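Local coordinates for spike protein P1 (Pseudoalteromonas phage pm2, PDB 2VVE) that binds the host receptor, forming the spike at the fivefold vertices of this marine membrane-containing bacteriophage, at residues 130-136 against 188-194; 154-160 against 203-209; 29-33 against 73-77; 37-41 against 245-249; 94-99 against 228-232. One frame throughout, in Å; residues are numbered along the deposited sequence.

Contact 1 (130-136 against 188-194); sequences SLKARVR and DNTLDVM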
# COMPACT_ATOMS: atom_id res chain seq x y z
N SER A 130 -22.08 26.96 5.95
CA SER A 130 -23.53 26.71 5.99
C SER A 130 -23.86 25.24 5.80
O SER A 130 -23.45 24.63 4.81
CB SER A 130 -24.24 27.55 4.93
OG SER A 130 -25.62 27.22 4.87
N LEU A 131 -24.61 24.68 6.75
CA LEU A 131 -25.18 23.35 6.61
C LEU A 131 -26.69 23.45 6.66
O LEU A 131 -27.26 24.00 7.61
CB LEU A 131 -24.66 22.41 7.71
CG LEU A 131 -25.02 20.92 7.67
CD1 LEU A 131 -24.52 20.25 6.40
CD2 LEU A 131 -24.44 20.21 8.89
N LYS A 132 -27.34 22.91 5.64
CA LYS A 132 -28.78 23.05 5.48
C LYS A 132 -29.49 21.72 5.36
O LYS A 132 -28.88 20.71 5.01
CB LYS A 132 -29.10 23.89 4.25
CG LYS A 132 -28.69 25.35 4.33
CD LYS A 132 -28.99 26.03 3.00
CE LYS A 132 -28.49 27.47 2.96
NZ LYS A 132 -28.63 28.07 1.59
N ALA A 133 -30.78 21.72 5.65
CA ALA A 133 -31.63 20.59 5.32
C ALA A 133 -33.01 21.06 4.88
O ALA A 133 -33.54 22.04 5.42
CB ALA A 133 -31.75 19.63 6.49
N ARG A 134 -33.56 20.35 3.90
CA ARG A 134 -34.96 20.48 3.51
C ARG A 134 -35.74 19.52 4.42
O ARG A 134 -35.52 18.30 4.41
CB ARG A 134 -35.14 20.15 2.02
CG ARG A 134 -36.58 20.12 1.55
CD ARG A 134 -36.69 19.78 0.06
NE ARG A 134 -38.08 19.87 -0.37
CZ ARG A 134 -38.48 19.88 -1.64
NH1 ARG A 134 -39.77 19.98 -1.93
NH2 ARG A 134 -37.58 19.79 -2.62
N VAL A 135 -36.62 20.09 5.23
CA VAL A 135 -37.23 19.34 6.33
C VAL A 135 -38.74 19.31 6.18
O VAL A 135 -39.38 20.35 5.96
CB VAL A 135 -36.80 19.93 7.72
CG1 VAL A 135 -37.43 19.16 8.84
CG2 VAL A 135 -35.30 19.90 7.90
N ARG A 136 -39.31 18.12 6.29
CA ARG A 136 -40.75 17.94 6.13
C ARG A 136 -41.36 17.42 7.42
O ARG A 136 -41.03 16.32 7.90
CB ARG A 136 -41.05 16.99 4.95
CG ARG A 136 -42.55 16.80 4.68
CD ARG A 136 -42.78 16.02 3.42
NE ARG A 136 -42.17 16.69 2.28
CZ ARG A 136 -41.84 16.08 1.14
NH1 ARG A 136 -42.06 14.78 0.99
NH2 ARG A 136 -41.28 16.79 0.17
N ASP A 188 -42.32 22.60 2.85
CA ASP A 188 -41.09 22.11 3.51
C ASP A 188 -40.28 23.27 4.09
O ASP A 188 -40.23 24.35 3.50
CB ASP A 188 -40.21 21.31 2.55
CG ASP A 188 -40.75 19.92 2.27
OD1 ASP A 188 -41.74 19.49 2.91
OD2 ASP A 188 -40.18 19.24 1.39
N ASN A 189 -39.68 23.05 5.25
CA ASN A 189 -38.82 24.05 5.88
C ASN A 189 -37.35 23.90 5.53
O ASN A 189 -36.91 22.85 5.06
CB ASN A 189 -39.01 24.02 7.39
CG ASN A 189 -40.41 24.40 7.82
OD1 ASN A 189 -41.10 25.15 7.12
ND2 ASN A 189 -40.84 23.90 8.97
N THR A 190 -36.58 24.95 5.76
CA THR A 190 -35.13 24.86 5.63
C THR A 190 -34.44 25.06 6.98
O THR A 190 -34.52 26.13 7.59
CB THR A 190 -34.57 25.82 4.56
OG1 THR A 190 -35.16 25.50 3.29
CG2 THR A 190 -33.05 25.68 4.46
N LEU A 191 -33.78 24.01 7.45
CA LEU A 191 -32.91 24.10 8.60
C LEU A 191 -31.61 24.69 8.04
O LEU A 191 -31.09 24.20 7.04
CB LEU A 191 -32.72 22.71 9.23
CG LEU A 191 -31.72 22.51 10.37
CD1 LEU A 191 -32.02 23.39 11.59
CD2 LEU A 191 -31.62 21.04 10.78
N ASP A 192 -31.13 25.78 8.62
CA ASP A 192 -29.93 26.45 8.10
C ASP A 192 -29.08 26.93 9.26
O ASP A 192 -29.44 27.89 9.96
CB ASP A 192 -30.33 27.62 7.17
CG ASP A 192 -29.12 28.30 6.49
OD1 ASP A 192 -27.94 27.93 6.71
OD2 ASP A 192 -29.38 29.21 5.68
N VAL A 193 -27.97 26.24 9.47
CA VAL A 193 -27.05 26.60 10.55
C VAL A 193 -25.65 26.86 10.02
O VAL A 193 -25.23 26.25 9.03
CB VAL A 193 -27.02 25.52 11.68
CG1 VAL A 193 -28.40 25.37 12.33
CG2 VAL A 193 -26.51 24.18 11.15
N MET A 194 -24.94 27.75 10.68
CA MET A 194 -23.51 27.87 10.49
C MET A 194 -22.85 26.91 11.48
O MET A 194 -23.21 26.86 12.65
CB MET A 194 -23.03 29.30 10.76
CG MET A 194 -23.58 30.35 9.79
SD MET A 194 -23.18 30.00 8.07
CE MET A 194 -21.39 30.09 8.10
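D188 fills the notch between the side chains of R134 and R136, at one end of an antiparallel strand pair. R136 bends at its third torsion (chi3 -59°) and thereby meets the carboxylate side-on: NE reaches OD1 of D188 at 2.9 Å, in the guanidinium plane, while NH2 reaches OD2 at 2.9 Å on its syn lone pair. R134, extended from CG to NE, arrives from another direction; its NE lies 2.8 Å from OD2 of D188, on the anti lone pair of that oxygen, with guanidinium and carboxylate planes 70° apart. Farther along this face, the straight chain of K132 runs alongside D192, its CE 3.3 Å from OD2, before NZ goes on to a salt bridge with D237. The opposite face is largely apolar. CG2 of V135 abuts CB of L191 at 4.0 Å, and the small A133 leaves a dip, bordered by L131, L191 and V193, into which F157 of strand 151-160 inserts its ring. Between these faces the backbones of 131-135 and 189-193 exchange six hydrogen bonds. With two arginines sharing one carboxylate, the D188 charge is probably well stabilised and its rotation fixed, tying the turn before strand 189-195 to strand 129-137.

Contact 2 (154-160 against 203-209); sequences KPAFYIT and RVFPVET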
# COMPACT_ATOMS: atom_id res chain seq x y z
N LYS A 154 -38.66 20.69 16.53
CA LYS A 154 -37.41 21.42 16.50
C LYS A 154 -36.32 20.48 15.97
O LYS A 154 -35.66 19.78 16.76
CB LYS A 154 -37.06 22.01 17.87
CG LYS A 154 -35.77 22.85 17.87
CD LYS A 154 -35.65 23.75 19.10
CE LYS A 154 -36.31 25.09 18.88
NZ LYS A 154 -36.19 25.94 20.09
N PRO A 155 -36.13 20.45 14.63
CA PRO A 155 -35.11 19.58 14.04
C PRO A 155 -33.70 20.05 14.42
O PRO A 155 -33.50 21.24 14.66
CB PRO A 155 -35.36 19.71 12.53
CG PRO A 155 -36.07 21.04 12.38
CD PRO A 155 -36.89 21.20 13.62
N ALA A 156 -32.76 19.12 14.50
CA ALA A 156 -31.37 19.49 14.82
C ALA A 156 -30.39 18.60 14.07
O ALA A 156 -30.76 17.52 13.59
CB ALA A 156 -31.12 19.41 16.32
N PHE A 157 -29.15 19.09 13.94
CA PHE A 157 -28.00 18.23 13.68
C PHE A 157 -27.27 18.09 14.98
O PHE A 157 -26.93 19.11 15.60
CB PHE A 157 -27.04 18.87 12.68
CG PHE A 157 -27.65 19.16 11.34
CD1 PHE A 157 -28.19 18.13 10.57
CD2 PHE A 157 -27.67 20.46 10.85
CE1 PHE A 157 -28.75 18.40 9.30
CE2 PHE A 157 -28.24 20.75 9.59
CZ PHE A 157 -28.77 19.71 8.82
N TYR A 158 -27.06 16.85 15.42
CA TYR A 158 -26.12 16.58 16.50
C TYR A 158 -24.79 16.22 15.85
O TYR A 158 -24.71 15.24 15.11
CB TYR A 158 -26.59 15.41 17.38
CG TYR A 158 -27.81 15.66 18.24
CD1 TYR A 158 -28.38 16.95 18.37
CD2 TYR A 158 -28.39 14.62 18.94
CE1 TYR A 158 -29.50 17.15 19.17
CE2 TYR A 158 -29.49 14.81 19.73
CZ TYR A 158 -30.04 16.06 19.86
OH TYR A 158 -31.15 16.19 20.69
N ILE A 159 -23.74 16.99 16.13
CA ILE A 159 -22.45 16.81 15.45
C ILE A 159 -21.33 16.57 16.47
O ILE A 159 -21.23 17.28 17.47
CB ILE A 159 -22.10 18.03 14.56
CG1 ILE A 159 -23.28 18.40 13.65
CG2 ILE A 159 -20.81 17.77 13.75
CD1 ILE A 159 -23.00 19.55 12.67
N THR A 160 -20.47 15.59 16.20
CA THR A 160 -19.34 15.35 17.11
C THR A 160 -18.41 16.59 17.10
O THR A 160 -18.15 17.15 16.04
CB THR A 160 -18.54 14.08 16.74
OG1 THR A 160 -18.07 14.19 15.39
CG2 THR A 160 -19.40 12.81 16.87
N ARG A 203 -19.02 13.41 12.64
CA ARG A 203 -20.24 12.62 12.40
C ARG A 203 -21.47 13.45 12.76
O ARG A 203 -21.49 14.13 13.80
CB ARG A 203 -20.22 11.32 13.20
CG ARG A 203 -21.38 10.37 12.93
CD ARG A 203 -20.95 8.93 13.20
NE ARG A 203 -19.98 8.48 12.19
CZ ARG A 203 -19.35 7.31 12.20
NH1 ARG A 203 -19.57 6.45 13.19
NH2 ARG A 203 -18.49 6.99 11.22
N VAL A 204 -22.47 13.40 11.88
CA VAL A 204 -23.69 14.22 11.99
C VAL A 204 -24.95 13.35 12.05
O VAL A 204 -25.18 12.53 11.16
CB VAL A 204 -23.82 15.20 10.78
CG1 VAL A 204 -25.04 16.12 10.96
CG2 VAL A 204 -22.54 16.02 10.59
N PHE A 205 -25.75 13.55 13.10
CA PHE A 205 -27.04 12.87 13.28
C PHE A 205 -28.20 13.87 13.09
O PHE A 205 -28.44 14.72 13.96
CB PHE A 205 -27.16 12.24 14.68
CG PHE A 205 -26.09 11.22 15.01
CD1 PHE A 205 -26.37 9.86 14.90
CD2 PHE A 205 -24.84 11.63 15.48
CE1 PHE A 205 -25.40 8.91 15.23
CE2 PHE A 205 -23.86 10.68 15.81
CZ PHE A 205 -24.14 9.32 15.67
N PRO A 206 -28.91 13.78 11.95
CA PRO A 206 -30.14 14.58 11.81
C PRO A 206 -31.26 13.99 12.67
O PRO A 206 -31.64 12.83 12.51
CB PRO A 206 -30.46 14.47 10.31
CG PRO A 206 -29.21 13.92 9.66
CD PRO A 206 -28.61 13.03 10.72
N VAL A 207 -31.77 14.80 13.60
CA VAL A 207 -32.75 14.32 14.58
C VAL A 207 -33.90 15.28 14.83
O VAL A 207 -33.81 16.48 14.53
CB VAL A 207 -32.08 14.04 15.97
CG1 VAL A 207 -30.93 13.05 15.84
CG2 VAL A 207 -31.61 15.34 16.63
N GLU A 208 -34.99 14.74 15.40
CA GLU A 208 -36.04 15.57 16.00
C GLU A 208 -35.77 15.68 17.52
O GLU A 208 -35.65 14.66 18.20
CB GLU A 208 -37.41 14.94 15.74
CG GLU A 208 -38.58 15.71 16.40
CD GLU A 208 -38.58 17.20 16.05
OE1 GLU A 208 -38.77 17.56 14.85
OE2 GLU A 208 -38.40 18.02 16.98
N THR A 209 -35.67 16.91 18.04
CA THR A 209 -35.30 17.12 19.46
C THR A 209 -36.49 17.26 20.39
O THR A 209 -36.34 17.23 21.62
CB THR A 209 -34.37 18.35 19.67
OG1 THR A 209 -35.07 19.55 19.31
CG2 THR A 209 -33.09 18.23 18.87
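Y158 and V207 cross at about a right angle on the face of the sheet that also carries A156 and F205. From CB outward, Y158 first passes the opposite backbone, with CB 4.2 Å from CB of F205. The ring comes next: the CG2 methyl of V207 sits 3.6 Å from the centroid of the Y158 ring, 10° off the normal, a CH-pi contact over the middle of one face. V207 presents that methyl because chi1 of -56° sets CG1 anti to the carbonyl carbon and leaves CG2 between the backbone N and that carbon. CE1 goes on to meet CG2 of T209, and the same methyl is 3.4 Å from the OH of Y158, whose hydrogen-bonding partner is the carbonyl of A100. This strand pair, 151-160 with 200-208, corresponds to the E and H strands of a jelly roll, in the CHEF sheet. On its other face V204 lies side by side with I159, and its CG1 is 3.8 Å from CD1 of F157. At the strand end T209 packs its methyl unusually close to CB of A156, at 3.4 Å, while its hydroxyl donates to K154 O over 2.6 Å, in the carbonyl plane. The T209 amide reaches that oxygen too, from above the plane. E208 curls at its second torsion and receives K154 N on the syn lone pair of OE2 at 2.7 Å; its OE1 turns to the hydroxyl of T229.

Contact 3 (29-33 against 73-77); sequences EDASR and NTFGS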
# COMPACT_ATOMS: atom_id res chain seq x y z
N GLU A 29 -2.94 28.98 -19.78
CA GLU A 29 -1.74 29.18 -20.59
C GLU A 29 -0.89 30.25 -19.90
O GLU A 29 -1.38 31.34 -19.57
CB GLU A 29 -2.06 29.59 -22.02
CG GLU A 29 -0.79 29.69 -22.91
CD GLU A 29 -1.09 29.89 -24.38
OE1 GLU A 29 -2.02 29.22 -24.90
OE2 GLU A 29 -0.38 30.69 -25.02
N ASP A 30 0.37 29.92 -19.67
CA ASP A 30 1.27 30.79 -18.92
C ASP A 30 2.69 30.50 -19.39
O ASP A 30 3.29 29.49 -19.01
CB ASP A 30 1.08 30.51 -17.42
CG ASP A 30 2.02 31.31 -16.54
OD1 ASP A 30 2.92 32.01 -17.06
OD2 ASP A 30 1.87 31.22 -15.31
N ALA A 31 3.21 31.39 -20.23
CA ALA A 31 4.54 31.24 -20.83
C ALA A 31 5.66 31.05 -19.80
O ALA A 31 6.71 30.49 -20.12
CB ALA A 31 4.86 32.42 -21.75
N SER A 32 5.45 31.51 -18.57
CA SER A 32 6.49 31.42 -17.55
C SER A 32 6.58 30.02 -16.93
O SER A 32 7.64 29.63 -16.43
CB SER A 32 6.35 32.52 -16.49
OG SER A 32 5.13 32.42 -15.76
N ARG A 33 5.49 29.26 -17.01
CA ARG A 33 5.41 27.97 -16.31
C ARG A 33 6.18 26.85 -17.01
O ARG A 33 5.98 26.59 -18.20
CB ARG A 33 3.96 27.56 -16.07
CG ARG A 33 3.82 26.37 -15.13
CD ARG A 33 2.35 25.99 -14.95
NE ARG A 33 1.85 25.28 -16.14
CZ ARG A 33 0.90 25.74 -16.95
NH1 ARG A 33 0.30 26.91 -16.73
NH2 ARG A 33 0.54 25.00 -17.99
N ASN A 73 4.15 19.27 -17.57
CA ASN A 73 5.32 20.09 -17.91
C ASN A 73 5.08 21.04 -19.09
O ASN A 73 6.03 21.52 -19.71
CB ASN A 73 6.54 19.21 -18.23
CG ASN A 73 7.09 18.49 -17.00
OD1 ASN A 73 6.58 18.59 -15.90
ND2 ASN A 73 8.15 17.72 -17.22
N THR A 74 3.82 21.31 -19.39
CA THR A 74 3.46 22.20 -20.48
C THR A 74 3.39 23.64 -19.98
O THR A 74 3.41 23.89 -18.77
CB THR A 74 2.09 21.83 -21.06
OG1 THR A 74 1.09 21.93 -20.04
CG2 THR A 74 2.12 20.43 -21.59
N PHE A 75 3.29 24.59 -20.91
CA PHE A 75 2.95 25.96 -20.53
C PHE A 75 1.54 26.33 -20.98
O PHE A 75 1.09 27.45 -20.75
CB PHE A 75 3.98 26.99 -21.05
CG PHE A 75 4.01 27.15 -22.55
CD1 PHE A 75 3.22 28.12 -23.18
CD2 PHE A 75 4.86 26.38 -23.33
CE1 PHE A 75 3.25 28.27 -24.57
CE2 PHE A 75 4.89 26.52 -24.72
CZ PHE A 75 4.09 27.48 -25.33
N GLY A 76 0.87 25.39 -21.64
CA GLY A 76 -0.46 25.64 -22.18
C GLY A 76 -1.57 25.43 -21.16
O GLY A 76 -1.29 25.13 -19.98
N SER A 77 -2.81 25.59 -21.62
CA SER A 77 -4.01 25.34 -20.82
C SER A 77 -4.13 23.85 -20.53
O SER A 77 -3.76 23.01 -21.36
CB SER A 77 -5.26 25.81 -21.60
OG SER A 77 -6.44 25.53 -20.87
O HOH W 1 -3.00 26.63 -24.35
O HOH W 2 3.55 22.97 -16.19
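The guanidinium of R33 lies flat over the backbone of F75, where two loops of the second jelly-roll domain meet: the connection between strands 24-27 and 33-39 and that between strands 69-72 and 78-81, in jelly-roll terms the CD and GH loops. CA of F75 is under one face of the guanidinium, while G76 O lies at its edge. R33 gets there with a chain that is extended at first and then kinks at its third torsion (chi3 76°). NH2 donates to G76 O at 2.7 Å, with that oxygen in the guanidinium plane, and makes a weak second bond to T74 O; NH1 turns back to the carbonyl of P28. One arginine therefore collects carbonyls from both loops. The ring of F75 points differently. Its CG sits between the backbone N and the carbonyl carbon (chi1 68°), and the ring passes beside the turn, CD1 approaching CA of A31 at 4.1 Å; R10 of a neighbouring subunit packs on this phenylalanine as well. The 30-33 turn is of type I and is braced from within, since D30 OD1 accepts the amide of S32, an Asx turn, and its hydroxyl as well. Its start is pinned to the other loop by D30 N, which bonds to F75 O at 2.8 Å. E29 extends past G76 and reaches S77 through a water. A second water sits at the guanidinium edge, accepting from NE of R33 at 2.9 Å and donating to T74 O at 2.7 Å.

Contact 4 (37-41 against 245-249); sequences SIKSP and GYAQI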
# COMPACT_ATOMS: atom_id res chain seq x y z
N SER A 37 3.75 20.10 -10.15
CA SER A 37 3.52 18.81 -9.47
C SER A 37 2.20 18.91 -8.71
O SER A 37 2.03 19.80 -7.87
CB SER A 37 4.68 18.45 -8.53
OG SER A 37 4.73 17.04 -8.24
N ILE A 38 1.29 17.99 -8.99
CA ILE A 38 -0.10 18.10 -8.58
C ILE A 38 -0.55 16.83 -7.83
O ILE A 38 -0.20 15.72 -8.22
CB ILE A 38 -1.01 18.31 -9.81
CG1 ILE A 38 -0.54 19.53 -10.62
CG2 ILE A 38 -2.51 18.39 -9.43
CD1 ILE A 38 -0.92 19.49 -12.08
N LYS A 39 -1.35 17.01 -6.78
CA LYS A 39 -1.99 15.89 -6.11
C LYS A 39 -3.43 16.26 -5.82
O LYS A 39 -3.69 17.28 -5.18
CB LYS A 39 -1.29 15.47 -4.81
CG LYS A 39 -1.90 14.19 -4.17
CD LYS A 39 -1.37 13.90 -2.76
CE LYS A 39 0.12 13.55 -2.79
NZ LYS A 39 0.66 13.24 -1.43
N SER A 40 -4.34 15.42 -6.29
CA SER A 40 -5.78 15.62 -6.06
C SER A 40 -6.28 14.64 -5.01
O SER A 40 -5.90 13.47 -5.03
CB SER A 40 -6.56 15.41 -7.37
OG SER A 40 -7.96 15.52 -7.16
N PRO A 41 -7.15 15.11 -4.09
CA PRO A 41 -7.66 14.21 -3.06
C PRO A 41 -8.80 13.32 -3.58
O PRO A 41 -9.27 12.45 -2.85
CB PRO A 41 -8.20 15.18 -2.00
CG PRO A 41 -8.66 16.36 -2.78
CD PRO A 41 -7.69 16.48 -3.93
N GLY A 245 -12.85 19.20 -3.42
CA GLY A 245 -11.60 19.01 -2.74
C GLY A 245 -10.65 20.07 -3.24
O GLY A 245 -10.98 20.82 -4.17
N TYR A 246 -9.49 20.13 -2.61
CA TYR A 246 -8.47 21.07 -3.03
C TYR A 246 -7.28 20.31 -3.57
O TYR A 246 -6.71 19.47 -2.87
CB TYR A 246 -8.08 21.99 -1.87
CG TYR A 246 -9.23 22.85 -1.39
CD1 TYR A 246 -10.17 22.35 -0.49
CD2 TYR A 246 -9.41 24.14 -1.89
CE1 TYR A 246 -11.26 23.13 -0.07
CE2 TYR A 246 -10.49 24.93 -1.46
CZ TYR A 246 -11.40 24.42 -0.56
OH TYR A 246 -12.46 25.20 -0.16
N ALA A 247 -6.94 20.58 -4.83
CA ALA A 247 -5.75 20.02 -5.46
C ALA A 247 -4.52 20.76 -4.97
O ALA A 247 -4.53 21.99 -4.88
CB ALA A 247 -5.86 20.11 -6.98
N GLN A 248 -3.48 20.02 -4.62
CA GLN A 248 -2.23 20.59 -4.12
C GLN A 248 -1.34 20.85 -5.31
O GLN A 248 -1.15 19.95 -6.13
CB GLN A 248 -1.55 19.60 -3.16
CG GLN A 248 -2.39 19.20 -1.93
CD GLN A 248 -2.68 20.39 -1.03
OE1 GLN A 248 -1.84 21.29 -0.87
NE2 GLN A 248 -3.88 20.41 -0.43
N ILE A 249 -0.79 22.06 -5.42
CA ILE A 249 0.03 22.44 -6.57
C ILE A 249 1.35 23.04 -6.13
O ILE A 249 1.38 23.96 -5.34
CB ILE A 249 -0.65 23.50 -7.51
CG1 ILE A 249 -2.15 23.22 -7.72
CG2 ILE A 249 0.15 23.67 -8.84
CD1 ILE A 249 -2.46 21.95 -8.51
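Q248, I249 and P41 each lose nearly 50 Å² of surface to the opposing segment, and they do so in three different ways. Q248 is held by its backbone. Paired with K39 in antiparallel register, it donates from N to K39 O at 2.8 Å and accepts K39 N on its own O at 3.0 Å, while its CB lies 3.7 Å from K39 O. Beyond CB its chain bends at chi2 and leads away from K39; the amide is bonded instead to Q16 and E123. K39 likewise sends its amine away, to E65 and Q68 of a neighbouring subunit, so this face of the pair becomes part of a subunit boundary. I249 points to the other face, beside I38, both side chains heading the same way. With CG1 beside the backbone N (chi1 -41°) and a second bend at chi2, its CD1 reaches back across the strands and fits into the fork of I38, 3.7 Å from both CG1 and CG2. F15 and I17 of strand 11-19 also touch I249, and F70 and I72 lie against I38, so the apolar cluster extends to both neighbouring strands. P41 lays its ring carbons against the backbone of 245-246: its CD rests 3.3 Å from Y246 O, and its CG is 4.0 Å from CA of G245, where the strands diverge. The pairing of 33-39 with 245-253 matches the two central strands of a BIDG sheet, the hallmark of a jelly roll, with the last strand supplied here by the C-terminus of the chain.

Contact 5 (94-99 against 228-232); sequences SARAKY and FTTFI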
# COMPACT_ATOMS: atom_id res chain seq x y z
N SER A 94 -35.97 9.24 2.99
CA SER A 94 -37.41 9.07 2.88
C SER A 94 -37.99 8.60 4.21
O SER A 94 -39.18 8.80 4.47
CB SER A 94 -37.76 8.08 1.76
OG SER A 94 -37.20 6.81 2.01
N ALA A 95 -37.15 8.00 5.06
CA ALA A 95 -37.57 7.52 6.38
C ALA A 95 -37.71 8.67 7.36
O ALA A 95 -36.89 9.58 7.38
CB ALA A 95 -36.58 6.51 6.91
N ARG A 96 -38.76 8.61 8.19
CA ARG A 96 -38.95 9.61 9.24
C ARG A 96 -37.76 9.60 10.20
O ARG A 96 -37.26 8.52 10.56
CB ARG A 96 -40.23 9.30 10.01
CG ARG A 96 -41.51 9.48 9.16
CD ARG A 96 -42.65 8.60 9.64
NE ARG A 96 -42.97 8.84 11.05
CZ ARG A 96 -43.92 8.19 11.74
NH1 ARG A 96 -44.68 7.26 11.16
NH2 ARG A 96 -44.10 8.49 13.01
N ALA A 97 -37.34 10.78 10.63
CA ALA A 97 -36.21 10.91 11.54
C ALA A 97 -36.63 10.50 12.95
O ALA A 97 -37.80 10.65 13.32
CB ALA A 97 -35.71 12.34 11.56
N LYS A 98 -35.69 10.00 13.75
CA LYS A 98 -36.01 9.61 15.13
C LYS A 98 -35.96 10.76 16.14
O LYS A 98 -35.20 11.72 15.98
CB LYS A 98 -35.13 8.44 15.59
CG LYS A 98 -35.36 7.20 14.73
CD LYS A 98 -34.41 6.06 15.01
CE LYS A 98 -34.84 4.86 14.19
NZ LYS A 98 -34.04 3.63 14.43
N TYR A 99 -36.81 10.66 17.16
CA TYR A 99 -36.65 11.48 18.36
C TYR A 99 -35.33 11.14 19.04
O TYR A 99 -35.04 9.97 19.32
CB TYR A 99 -37.77 11.22 19.37
CG TYR A 99 -39.17 11.54 18.91
CD1 TYR A 99 -39.62 12.85 18.83
CD2 TYR A 99 -40.07 10.51 18.60
CE1 TYR A 99 -40.94 13.15 18.45
CE2 TYR A 99 -41.39 10.79 18.21
CZ TYR A 99 -41.81 12.11 18.14
OH TYR A 99 -43.09 12.40 17.75
N PHE A 228 -42.46 12.93 13.61
CA PHE A 228 -43.21 13.47 12.49
C PHE A 228 -42.32 14.30 11.55
O PHE A 228 -42.82 15.04 10.72
CB PHE A 228 -44.37 14.33 13.00
CG PHE A 228 -45.28 13.61 13.94
CD1 PHE A 228 -46.17 12.65 13.47
CD2 PHE A 228 -45.25 13.89 15.30
CE1 PHE A 228 -47.03 11.98 14.36
CE2 PHE A 228 -46.08 13.22 16.19
CZ PHE A 228 -46.98 12.26 15.71
N THR A 229 -41.01 14.14 11.69
CA THR A 229 -40.04 14.97 10.97
C THR A 229 -39.20 14.11 10.04
O THR A 229 -38.71 13.07 10.46
CB THR A 229 -39.13 15.71 11.99
OG1 THR A 229 -39.94 16.61 12.76
CG2 THR A 229 -38.01 16.50 11.29
N THR A 230 -39.06 14.56 8.79
CA THR A 230 -38.22 13.87 7.80
C THR A 230 -37.20 14.83 7.18
O THR A 230 -37.56 15.92 6.70
CB THR A 230 -39.07 13.22 6.68
OG1 THR A 230 -40.03 12.32 7.25
CG2 THR A 230 -38.18 12.45 5.67
N PHE A 231 -35.94 14.42 7.17
CA PHE A 231 -34.88 15.19 6.51
C PHE A 231 -34.81 14.84 5.02
O PHE A 231 -33.98 14.03 4.59
CB PHE A 231 -33.52 15.01 7.20
CG PHE A 231 -33.45 15.64 8.56
CD1 PHE A 231 -32.86 16.88 8.74
CD2 PHE A 231 -33.99 14.98 9.66
CE1 PHE A 231 -32.81 17.48 10.01
CE2 PHE A 231 -33.95 15.56 10.94
CZ PHE A 231 -33.35 16.81 11.11
N ILE A 232 -35.70 15.44 4.25
CA ILE A 232 -35.81 15.19 2.81
C ILE A 232 -34.45 15.26 2.08
O ILE A 232 -34.10 14.38 1.28
CB ILE A 232 -36.85 16.16 2.17
CG1 ILE A 232 -38.25 15.92 2.78
CG2 ILE A 232 -36.86 16.04 0.65
CD1 ILE A 232 -38.81 14.53 2.52
O HOH W 3 -40.96 10.51 5.57
O HOH W 4 -35.25 11.81 8.24
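T230 places its hydroxyl beside its own backbone N (chi1 -56°) and its methyl anti to that nitrogen, so that both branches confront the 94-96 backbone. OG1 comes 3.5 Å from CA of R96, and CG2 is 3.6 Å from A95 O. R96 crosses T230 at about a right angle; its guanidinium, swung round by a bend at chi3, belongs to S227 O and D143. One direct backbone bond joins the segments, A97 N to T229 O at 2.7 Å, nearly in line with the carbonyl. CB of A97 also points to the strand and meets the edge of the F231 ring, 3.7 Å from CD2. Y99 adds the oxygen end of its ring, with OH 3.5 Å from CE2 of F228 and hydrogen-bonded to H221. The loop after strand 88-91, equivalent to the BC loop of a jelly roll, runs beside strand 229-236. F231 centres an inverse gamma turn. Two waters complete the seam: one bridges S94 O to T230 OG1, the other accepts from F231 N at 2.9 Å and donates to A95 O. With one direct bond and two water bridges, the loop is held to the strand largely through its main-chain polar groups, and hydration is part of the joint.

The five contacts fall into two jelly rolls. Contacts 3 and 4, 18 Å apart between centres, belong to one; contacts 1, 2 and 5, 11 to 13 Å apart, belong to the other, and contact 3 is 43 to 52 Å from them. In the latter domain contact 1 lies in one sheet and contact 2 in the facing sheet, with F157 packed between them, while contact 5 touches both, T230 bonding to R136 of contact 1 and T229 to E208 of contact 2. Contact 4 pairs residues more than 200 positions apart, with contacts 1, 2 and 5 in the intervening chain. The domain carrying them is thus inserted before the last strand of the other jelly roll.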